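Local coordinates for protein stress response kinase A (Escherichia coli, PDB 1ZYL) that phosphorylates serine and threonine residues on proteins, itself included, and probably protects the cell against stress linked to reactive oxygen species, at residues D65-E70 with F141-P145; Q76-V82 with R131-T135; L196-D201 with V216-R222; V227-M232 with L269-R273. One frame throughout, in Å; residues are numbered along the deposited sequence.

Contact 1 of 4, residues D65-E70 with F141-P145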
# COMPACT_ATOMS: atom_id res chain seq x y z
N ASP A 65 9.61 2.93 16.04
CA ASP A 65 10.77 3.11 15.19
C ASP A 65 10.42 3.03 13.71
O ASP A 65 11.11 3.60 12.88
CB ASP A 65 11.82 2.05 15.51
CG ASP A 65 12.34 2.15 16.92
OD1 ASP A 65 11.63 2.74 17.77
OD2 ASP A 65 13.45 1.64 17.19
N GLN A 66 9.33 2.34 13.39
CA GLN A 66 8.90 2.19 12.00
C GLN A 66 8.01 3.35 11.54
O GLN A 66 8.12 3.82 10.41
CB GLN A 66 8.18 0.86 11.83
CG GLN A 66 9.02 -0.33 12.24
CD GLN A 66 8.31 -1.66 12.03
OE1 GLN A 66 7.31 -1.97 12.68
NE2 GLN A 66 8.83 -2.45 11.10
N ILE A 67 7.12 3.80 12.42
CA ILE A 67 6.22 4.90 12.10
C ILE A 67 7.05 6.17 12.03
O ILE A 67 6.71 7.10 11.29
CB ILE A 67 5.10 5.03 13.16
CG1 ILE A 67 4.32 3.71 13.23
CG2 ILE A 67 4.14 6.16 12.81
CD1 ILE A 67 3.28 3.65 14.32
N LEU A 68 8.14 6.22 12.79
CA LEU A 68 8.99 7.40 12.77
C LEU A 68 9.66 7.53 11.42
O LEU A 68 9.85 8.63 10.92
CB LEU A 68 10.06 7.32 13.88
CG LEU A 68 9.59 7.57 15.32
CD1 LEU A 68 10.73 7.27 16.29
CD2 LEU A 68 9.11 9.00 15.46
N GLU A 69 10.03 6.39 10.84
CA GLU A 69 10.68 6.36 9.53
C GLU A 69 9.82 6.94 8.41
O GLU A 69 10.33 7.59 7.50
CB GLU A 69 11.12 4.94 9.18
CG GLU A 69 12.48 4.56 9.74
CD GLU A 69 12.86 3.12 9.43
OE1 GLU A 69 14.02 2.74 9.67
OE2 GLU A 69 11.98 2.37 8.97
N GLU A 70 8.51 6.71 8.45
CA GLU A 70 7.68 7.28 7.41
C GLU A 70 7.42 8.74 7.73
O GLU A 70 7.41 9.59 6.84
CB GLU A 70 6.36 6.51 7.24
CG GLU A 70 5.46 6.50 8.45
CD GLU A 70 3.99 6.47 8.07
OE1 GLU A 70 3.53 7.46 7.46
OE2 GLU A 70 3.30 5.47 8.38
N PHE A 141 14.99 2.84 4.54
CA PHE A 141 14.40 2.55 5.84
C PHE A 141 15.33 1.54 6.52
O PHE A 141 16.15 0.89 5.86
CB PHE A 141 12.99 1.96 5.65
CG PHE A 141 11.98 2.95 5.15
CD1 PHE A 141 11.10 2.61 4.13
CD2 PHE A 141 11.89 4.23 5.72
CE1 PHE A 141 10.14 3.52 3.68
CE2 PHE A 141 10.92 5.16 5.27
CZ PHE A 141 10.05 4.80 4.25
N ILE A 142 15.23 1.42 7.83
CA ILE A 142 16.06 0.47 8.54
C ILE A 142 15.15 -0.46 9.30
O ILE A 142 15.46 -1.63 9.48
CB ILE A 142 17.01 1.17 9.54
CG1 ILE A 142 18.11 1.91 8.77
CG2 ILE A 142 17.65 0.14 10.46
CD1 ILE A 142 19.07 2.67 9.67
N HIS A 143 14.00 0.08 9.72
CA HIS A 143 13.02 -0.70 10.46
C HIS A 143 11.83 -1.17 9.61
O HIS A 143 11.33 -2.28 9.80
CB HIS A 143 12.53 0.10 11.66
CG HIS A 143 13.60 0.36 12.66
ND1 HIS A 143 14.33 -0.65 13.25
CD2 HIS A 143 14.11 1.52 13.15
CE1 HIS A 143 15.24 -0.13 14.05
NE2 HIS A 143 15.13 1.18 14.01
N ARG A 144 11.38 -0.32 8.70
CA ARG A 144 10.28 -0.69 7.83
C ARG A 144 10.74 -1.81 6.92
O ARG A 144 11.93 -1.93 6.61
CB ARG A 144 9.87 0.49 6.97
CG ARG A 144 9.47 1.70 7.75
CD ARG A 144 8.41 2.44 7.01
NE ARG A 144 7.32 2.77 7.92
CZ ARG A 144 6.04 2.58 7.64
NH1 ARG A 144 5.12 2.91 8.54
NH2 ARG A 144 5.69 2.04 6.48
N PRO A 145 9.81 -2.65 6.47
CA PRO A 145 10.16 -3.77 5.58
C PRO A 145 10.75 -3.32 4.26
O PRO A 145 10.53 -2.19 3.81
CB PRO A 145 8.82 -4.48 5.36
CG PRO A 145 8.04 -4.15 6.56
CD PRO A 145 8.38 -2.69 6.82

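Contact 2 of 4, residues Q76-V82 with R131-T135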
# COMPACT_ATOMS: atom_id res chain seq x y z
N GLN A 76 10.39 14.91 5.08
CA GLN A 76 11.46 15.24 4.15
C GLN A 76 10.89 15.46 2.75
O GLN A 76 11.25 16.40 2.05
CB GLN A 76 12.51 14.12 4.11
CG GLN A 76 13.52 14.25 2.98
CD GLN A 76 14.72 13.33 3.14
OE1 GLN A 76 14.61 12.23 3.69
NE2 GLN A 76 15.87 13.76 2.65
N LEU A 77 9.98 14.57 2.36
CA LEU A 77 9.34 14.65 1.06
C LEU A 77 8.68 16.02 0.86
O LEU A 77 8.69 16.58 -0.24
CB LEU A 77 8.29 13.53 0.95
CG LEU A 77 8.20 12.73 -0.34
CD1 LEU A 77 9.58 12.33 -0.81
CD2 LEU A 77 7.34 11.48 -0.11
N VAL A 78 8.11 16.57 1.93
CA VAL A 78 7.46 17.87 1.86
C VAL A 78 8.54 18.91 1.54
O VAL A 78 8.36 19.77 0.68
CB VAL A 78 6.79 18.25 3.21
CG1 VAL A 78 6.03 19.55 3.07
CG2 VAL A 78 5.85 17.15 3.63
N ASN A 79 9.66 18.80 2.25
CA ASN A 79 10.79 19.71 2.04
C ASN A 79 11.20 19.82 0.57
O ASN A 79 11.45 20.91 0.08
CB ASN A 79 12.01 19.24 2.85
CG ASN A 79 12.37 20.19 3.97
OD1 ASN A 79 11.83 20.11 5.08
ND2 ASN A 79 13.30 21.11 3.69
N ASP A 80 11.28 18.68 -0.11
CA ASP A 80 11.68 18.63 -1.52
C ASP A 80 10.52 18.87 -2.47
O ASP A 80 10.61 18.58 -3.66
CB ASP A 80 12.33 17.29 -1.82
CG ASP A 80 13.47 16.99 -0.89
OD1 ASP A 80 14.27 17.92 -0.65
OD2 ASP A 80 13.57 15.85 -0.40
N GLU A 81 9.43 19.40 -1.93
CA GLU A 81 8.23 19.74 -2.70
C GLU A 81 7.53 18.59 -3.41
O GLU A 81 7.42 18.57 -4.64
CB GLU A 81 8.56 20.85 -3.70
CG GLU A 81 9.13 22.11 -3.04
CD GLU A 81 9.40 23.23 -4.04
OE1 GLU A 81 10.12 22.99 -5.03
OE2 GLU A 81 8.89 24.35 -3.82
N VAL A 82 7.04 17.63 -2.63
CA VAL A 82 6.31 16.50 -3.18
C VAL A 82 4.96 16.46 -2.47
O VAL A 82 4.88 16.43 -1.24
CB VAL A 82 7.08 15.19 -2.97
CG1 VAL A 82 6.30 14.03 -3.58
CG2 VAL A 82 8.45 15.29 -3.62
N ARG A 131 10.06 12.84 -8.55
CA ARG A 131 10.69 13.68 -7.55
C ARG A 131 10.61 12.97 -6.21
O ARG A 131 11.47 13.17 -5.34
CB ARG A 131 10.01 15.05 -7.47
CG ARG A 131 10.70 16.00 -6.49
CD ARG A 131 9.97 17.32 -6.33
NE ARG A 131 10.06 18.16 -7.52
CZ ARG A 131 9.51 19.36 -7.63
NH1 ARG A 131 9.64 20.06 -8.75
NH2 ARG A 131 8.82 19.87 -6.62
N MET A 132 9.59 12.13 -6.04
CA MET A 132 9.41 11.40 -4.79
C MET A 132 10.54 10.42 -4.63
O MET A 132 11.22 10.41 -3.61
CB MET A 132 8.08 10.63 -4.78
CG MET A 132 7.64 10.21 -3.38
SD MET A 132 6.49 8.82 -3.36
CE MET A 132 4.99 9.62 -3.80
N HIS A 133 10.74 9.59 -5.66
CA HIS A 133 11.81 8.60 -5.63
C HIS A 133 13.18 9.25 -5.59
O HIS A 133 14.16 8.62 -5.18
CB HIS A 133 11.71 7.67 -6.84
CG HIS A 133 10.53 6.77 -6.80
ND1 HIS A 133 10.37 5.70 -7.65
CD2 HIS A 133 9.44 6.77 -6.00
CE1 HIS A 133 9.24 5.08 -7.38
NE2 HIS A 133 8.65 5.71 -6.38
N GLN A 134 13.24 10.51 -6.03
CA GLN A 134 14.49 11.27 -6.00
C GLN A 134 14.85 11.43 -4.54
O GLN A 134 16.01 11.25 -4.15
CB GLN A 134 14.28 12.64 -6.64
CG GLN A 134 15.57 13.43 -6.82
CD GLN A 134 15.32 14.82 -7.37
OE1 GLN A 134 16.25 15.49 -7.82
NE2 GLN A 134 14.07 15.27 -7.32
N THR A 135 13.85 11.77 -3.73
CA THR A 135 14.02 11.94 -2.28
C THR A 135 14.23 10.56 -1.70
O THR A 135 15.24 10.26 -1.08
CB THR A 135 12.76 12.51 -1.61
OG1 THR A 135 12.43 13.78 -2.19
CG2 THR A 135 12.98 12.68 -0.13

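Contact 3 of 4, residues L196-D201 with V216-R222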
# COMPACT_ATOMS: atom_id res chain seq x y z
N LEU A 196 14.81 1.74 -2.88
CA LEU A 196 14.63 3.07 -2.32
C LEU A 196 13.32 3.13 -1.56
O LEU A 196 12.50 2.21 -1.64
CB LEU A 196 14.60 4.12 -3.43
CG LEU A 196 13.45 3.88 -4.42
CD1 LEU A 196 13.11 5.16 -5.19
CD2 LEU A 196 13.85 2.74 -5.34
N ARG A 197 13.12 4.21 -0.82
CA ARG A 197 11.91 4.42 -0.05
C ARG A 197 10.79 4.65 -1.04
O ARG A 197 10.87 5.58 -1.84
CB ARG A 197 12.06 5.64 0.87
CG ARG A 197 12.72 5.34 2.19
CD ARG A 197 13.83 6.33 2.52
NE ARG A 197 13.38 7.67 2.89
CZ ARG A 197 14.16 8.74 2.81
NH1 ARG A 197 13.71 9.94 3.17
NH2 ARG A 197 15.39 8.63 2.35
N LEU A 198 9.75 3.81 -0.99
CA LEU A 198 8.61 3.89 -1.90
C LEU A 198 7.34 4.30 -1.19
O LEU A 198 7.25 4.25 0.03
CB LEU A 198 8.34 2.54 -2.53
CG LEU A 198 9.48 1.88 -3.28
CD1 LEU A 198 9.16 0.41 -3.50
CD2 LEU A 198 9.72 2.64 -4.58
N HIS A 199 6.35 4.70 -1.98
CA HIS A 199 5.05 5.05 -1.43
C HIS A 199 4.49 3.71 -0.97
O HIS A 199 3.67 3.65 -0.06
CB HIS A 199 4.13 5.65 -2.49
CG HIS A 199 2.72 5.82 -2.01
ND1 HIS A 199 2.32 6.90 -1.25
CD2 HIS A 199 1.64 5.02 -2.13
CE1 HIS A 199 1.05 6.75 -0.92
NE2 HIS A 199 0.61 5.61 -1.44
N GLY A 200 4.93 2.65 -1.63
CA GLY A 200 4.52 1.30 -1.28
C GLY A 200 3.15 0.81 -1.67
O GLY A 200 2.95 -0.40 -1.80
N ASP A 201 2.19 1.72 -1.83
CA ASP A 201 0.82 1.36 -2.20
C ASP A 201 0.34 2.44 -3.15
O ASP A 201 -0.67 3.09 -2.91
CB ASP A 201 -0.06 1.34 -0.95
CG ASP A 201 -1.46 0.80 -1.21
OD1 ASP A 201 -2.31 0.85 -0.29
OD2 ASP A 201 -1.72 0.32 -2.33
N VAL A 216 -1.61 10.31 -0.82
CA VAL A 216 -2.04 10.14 0.56
C VAL A 216 -1.77 8.73 1.01
O VAL A 216 -1.77 7.79 0.21
CB VAL A 216 -3.55 10.44 0.73
CG1 VAL A 216 -3.81 11.91 0.49
CG2 VAL A 216 -4.37 9.61 -0.23
N ASP A 217 -1.53 8.59 2.31
CA ASP A 217 -1.31 7.29 2.93
C ASP A 217 0.06 6.66 2.66
O ASP A 217 0.23 5.95 1.67
CB ASP A 217 -2.41 6.32 2.48
CG ASP A 217 -2.73 5.27 3.52
OD1 ASP A 217 -1.84 4.98 4.35
OD2 ASP A 217 -3.86 4.74 3.50
N LEU A 218 1.02 6.90 3.55
CA LEU A 218 2.34 6.32 3.41
C LEU A 218 2.49 5.15 4.38
O LEU A 218 3.57 4.59 4.52
CB LEU A 218 3.43 7.34 3.70
CG LEU A 218 3.55 8.58 2.81
CD1 LEU A 218 4.97 9.09 2.94
CD2 LEU A 218 3.25 8.27 1.35
N ASP A 219 1.40 4.79 5.05
CA ASP A 219 1.42 3.70 6.01
C ASP A 219 2.14 2.46 5.47
O ASP A 219 2.73 1.69 6.24
CB ASP A 219 -0.00 3.32 6.42
CG ASP A 219 -0.04 2.40 7.64
OD1 ASP A 219 -1.01 1.62 7.77
OD2 ASP A 219 0.88 2.48 8.47
N ASP A 220 2.09 2.27 4.16
CA ASP A 220 2.72 1.10 3.54
C ASP A 220 4.11 1.34 2.98
O ASP A 220 4.77 0.40 2.55
CB ASP A 220 1.81 0.52 2.46
CG ASP A 220 0.81 -0.50 3.02
OD1 ASP A 220 -0.34 -0.55 2.53
OD2 ASP A 220 1.19 -1.25 3.94
N ALA A 221 4.56 2.59 3.00
CA ALA A 221 5.89 2.92 2.51
C ALA A 221 6.83 1.79 2.90
O ALA A 221 6.92 1.41 4.07
CB ALA A 221 6.37 4.24 3.13
N ARG A 222 7.53 1.24 1.92
CA ARG A 222 8.44 0.13 2.14
C ARG A 222 9.66 0.35 1.28
O ARG A 222 9.68 1.28 0.47
CB ARG A 222 7.72 -1.16 1.74
CG ARG A 222 7.92 -2.33 2.68
CD ARG A 222 6.83 -3.39 2.48
NE ARG A 222 5.51 -2.88 2.81
CZ ARG A 222 4.58 -3.58 3.44
NH1 ARG A 222 3.40 -3.05 3.70
NH2 ARG A 222 4.84 -4.82 3.82

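Contact 4 of 4, residues V227-M232 with L269-R273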
# COMPACT_ATOMS: atom_id res chain seq x y z
N VAL A 227 9.55 0.54 -9.76
CA VAL A 227 8.37 0.03 -10.46
C VAL A 227 7.14 -0.17 -9.57
O VAL A 227 6.01 -0.03 -10.05
CB VAL A 227 8.62 -1.31 -11.15
CG1 VAL A 227 8.82 -1.08 -12.62
CG2 VAL A 227 9.82 -1.99 -10.55
N GLN A 228 7.38 -0.51 -8.30
CA GLN A 228 6.29 -0.75 -7.35
C GLN A 228 5.26 0.36 -7.34
O GLN A 228 4.07 0.10 -7.24
CB GLN A 228 6.84 -0.91 -5.94
CG GLN A 228 6.40 -2.18 -5.24
CD GLN A 228 4.91 -2.40 -5.27
OE1 GLN A 228 4.15 -1.76 -4.53
NE2 GLN A 228 4.47 -3.30 -6.14
N ASP A 229 5.72 1.61 -7.43
CA ASP A 229 4.83 2.77 -7.40
C ASP A 229 4.36 3.15 -8.80
O ASP A 229 3.73 4.20 -8.98
CB ASP A 229 5.54 3.96 -6.76
CG ASP A 229 5.83 3.76 -5.28
OD1 ASP A 229 6.71 4.47 -4.75
OD2 ASP A 229 5.17 2.91 -4.65
N LEU A 230 4.68 2.32 -9.79
CA LEU A 230 4.27 2.62 -11.16
C LEU A 230 3.37 1.59 -11.82
O LEU A 230 2.44 1.95 -12.54
CB LEU A 230 5.50 2.82 -12.04
CG LEU A 230 6.40 4.03 -11.76
CD1 LEU A 230 7.48 4.07 -12.83
CD2 LEU A 230 5.59 5.32 -11.77
N TRP A 231 3.61 0.31 -11.58
CA TRP A 231 2.78 -0.67 -12.27
C TRP A 231 1.29 -0.62 -11.97
O TRP A 231 0.48 -0.81 -12.87
CB TRP A 231 3.31 -2.10 -12.06
CG TRP A 231 3.04 -2.71 -10.72
CD1 TRP A 231 3.83 -2.63 -9.61
CD2 TRP A 231 1.90 -3.49 -10.36
NE1 TRP A 231 3.25 -3.32 -8.57
CE2 TRP A 231 2.07 -3.86 -9.00
CE3 TRP A 231 0.75 -3.92 -11.04
CZ2 TRP A 231 1.13 -4.64 -8.32
CZ3 TRP A 231 -0.18 -4.69 -10.36
CH2 TRP A 231 0.01 -5.04 -9.01
N MET A 232 0.90 -0.34 -10.73
CA MET A 232 -0.53 -0.32 -10.42
C MET A 232 -1.31 0.84 -11.03
O MET A 232 -2.52 0.94 -10.85
CB MET A 232 -0.77 -0.34 -8.90
CG MET A 232 -0.54 -1.71 -8.27
SD MET A 232 -0.87 -1.79 -6.51
CE MET A 232 0.58 -1.01 -5.88
N LEU A 269 5.53 -8.82 -8.92
CA LEU A 269 4.99 -7.93 -7.88
C LEU A 269 3.49 -8.13 -7.72
O LEU A 269 2.98 -8.18 -6.60
CB LEU A 269 5.26 -6.46 -8.22
CG LEU A 269 6.72 -6.02 -8.12
CD1 LEU A 269 6.85 -4.59 -8.58
CD2 LEU A 269 7.21 -6.18 -6.70
N ARG A 270 2.80 -8.24 -8.85
CA ARG A 270 1.36 -8.45 -8.83
C ARG A 270 1.06 -9.80 -8.14
O ARG A 270 0.14 -9.90 -7.31
CB ARG A 270 0.81 -8.42 -10.26
CG ARG A 270 -0.65 -8.82 -10.39
CD ARG A 270 -1.07 -8.87 -11.84
NE ARG A 270 -1.29 -7.55 -12.41
CZ ARG A 270 -0.72 -7.11 -13.53
NH1 ARG A 270 -0.98 -5.90 -14.00
NH2 ARG A 270 0.14 -7.89 -14.18
N ALA A 271 1.84 -10.82 -8.48
CA ALA A 271 1.67 -12.13 -7.87
C ALA A 271 1.89 -11.94 -6.38
O ALA A 271 1.17 -12.50 -5.56
CB ALA A 271 2.68 -13.11 -8.42
N MET A 272 2.90 -11.15 -6.05
CA MET A 272 3.25 -10.89 -4.67
C MET A 272 2.14 -10.20 -3.89
O MET A 272 1.83 -10.59 -2.77
CB MET A 272 4.54 -10.07 -4.61
CG MET A 272 5.81 -10.88 -4.86
SD MET A 272 7.32 -9.91 -5.01
CE MET A 272 7.93 -10.74 -6.21
N ARG A 273 1.54 -9.18 -4.50
CA ARG A 273 0.47 -8.43 -3.85
C ARG A 273 -0.75 -9.33 -3.70
O ARG A 273 -1.56 -9.19 -2.77
CB ARG A 273 0.09 -7.20 -4.68
CG ARG A 273 -1.06 -6.39 -4.09
CD ARG A 273 -1.53 -5.30 -5.04
NE ARG A 273 -1.08 -3.98 -4.63
CZ ARG A 273 -1.71 -3.21 -3.75
NH1 ARG A 273 -2.83 -3.64 -3.18
NH2 ARG A 273 -1.23 -2.01 -3.45

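Contact 1 of 4, residues D65-E70 with F141-P145
The carboxylate of Glu69 receives three backbone amides of the loop 141-145. Ile142 N and His143 N both donate to Glu69 OE1, at 2.6 and 2.7 Å. Arg144 N donates to Glu69 OE2 at 2.8 Å, though the place of that oxygen is less sure. The loop thus wraps an acid of helix 64-79, which follows the third strand of the sheet in the smaller lobe, as helix C does in the protein kinase fold. Gln66 adds a bond from NE2 to His143 O (2.8 Å), while its OE1 accepts from Thr63 N. Arg144 reaches back to the helix. Its NE meets Gln66 O at 2.8 Å in a nearly straight hydrogen bond, and its NH1 forms a salt bridge with Glu70 OE2 at 3.1 Å. Its NH2 bonds to Asp219 O and Ala221 O, so one guanidinium joins the helix, this loop and the segment that holds the probable magnesium ligand Asp217. Packing completes the contact. The edge of the Phe141 ring comes to Glu69 O, with CE2 3.4 Å away. At the outer end, Asp65 CB makes a CH-pi contact over the face of the His143 ring, 3.7 Å from its centroid.

Contact 2 of 4, residues Q76-V82 with R131-T135
This is a contact between the end of one helix and the side of another. The last turn of helix 64-79 and the turn after it pack on helix 119-136, so the contact joins the two lobes of the kinase. Leu77 and Val82 form the apolar part. Leu77 CD2 lies 3.5 Å from Met132 CG, and Val82 CG1 lies 4.0 Å from Met132 CB. Leu77 CD1 also touches Thr135 CB at 3.3 Å, and Gln76 CG touches Thr135 CG2 at 3.5 Å. Polar bonds flank this apolar patch. Thr135 OG1 donates to Asp80 OD2 at 3.0 Å, and the same carboxylate oxygen has a salt bridge to Lys138. Arg131 extends along the turn and donates from NH2 to Glu81 O at 2.8 Å. The Glu81 carboxylate adds a long salt bridge, by charge alone: Glu81 OE1 is 3.7 Å from Arg131 NH2, well out of the guanidinium plane. Arg131 also has a cation-pi contact with Phe255. Glu81 lies just past the helix end. It has positive phi and is the C-prime residue of a Schellman motif, with Glu81 N bonded to Val78 O (2.8 Å) and Val82 N more weakly to Leu77 O (3.1 Å). The arrangement resembles that of protein kinases, where the turn after helix C rests on helix E of the larger lobe.

Contact 3 of 4, residues L196-D201 with V216-R222
Val216 begins the segment that faces the catalytic loop of this kinase fold, the His-Gly-Asp sequence 199-201. Val216 O is 3.2 Å from His199 CE1, at the edge of the imidazole. Asp217 follows with positive phi. It is probably a magnesium ligand and an active-site residue, the counterpart of the DFG aspartate of protein kinases. Asp217 OD1 weakly accepts Asp219 N at 3.3 Å. Leu218 packs on the imidazole of His199, with Leu218 CD2 3.1 Å from His199 ND1, and starts a type I turn closed by Ala221 N to Leu218 O (2.7 Å). The CA-to-CB bond of Asp220 points toward the segment 196-201, which holds Asp201, the probable proton acceptor. Asp201 OD1 and Asp220 OD1 are 3.7 Å apart, so like charges are close. Salt bridges offset this: Asp201 has Arg273, and Asp220 has Arg61 and Arg222. The carbonyl of Asp220 also explains Gly200, because a CB there would clash with it, and Gly200 has positive phi as well. At Ala221 the backbones come nearest, its CA 4.3 Å from Gly200 CA. Ala221 CA makes a CA-H...O contact with Leu198 O at 3.1 Å. Arg222 also has a salt bridge to Glu151. Its backbone leads into strand 223-224, antiparallel to strand 196-197, and Arg222 O accepts a hydrogen bond from Leu198 N at 2.9 Å.

Contact 4 of 4, residues V227-M232 with L269-R273
Trp231 takes the p rotamer (chi1 76°), and its indole lies against helix 266-283. There it meets three residues of that helix. Leu269, in the mt rotamer, brings CB to 3.7 Å from Trp231 NE1 and CD1 to 3.7 Å from Trp231 CD1. Arg270 passes the far end of the ring: its CA is 3.7 Å from Trp231 CH2. Extended through chi1 and chi2 (both t) and bent at chi3 (m), it lays a guanidinium face over Trp231 CE3. NH2 then forms a salt bridge with Glu267. This packing joins the short, weakly bonded helix 228-231 to helix 266-283 within the larger lobe. Asp229 OD1 accepts a hydrogen bond from His199 N of the catalytic loop, and Asp229 OD2 a weak one from Gly200 N, much as the helix F aspartate does in protein kinases. Arg273 also starts tt, but its chi3 of -105° lies between wells. The side chain runs past Trp231 and Met232 to a salt bridge from NH2 to Asp201, the probable proton acceptor. Val227 CG2 touches Leu269 CD1 at 4.4 Å.

Overall arrangement
From the N terminus, helix 64-79 opens contact 1 and then contact 2. Contact 2 closes first, on helix 119-136, so it is nested inside the long loop that contact 1 closes at 141-145. Contact 3 opens afterwards and closes a short loop between the catalytic segment and 216-222. Contact 4 follows in series and ties 227-232 to helix 266-283. No loops cross. Contacts 1 and 2 join the smaller lobe to the larger, their centres about 17 Å apart. Contact 3 lies between the others and touches all three: Arg144 reaches it from contact 1, Gln76 from contact 2 and Arg273 from contact 4. His133 and Asp229 link contacts 2 and 4 directly.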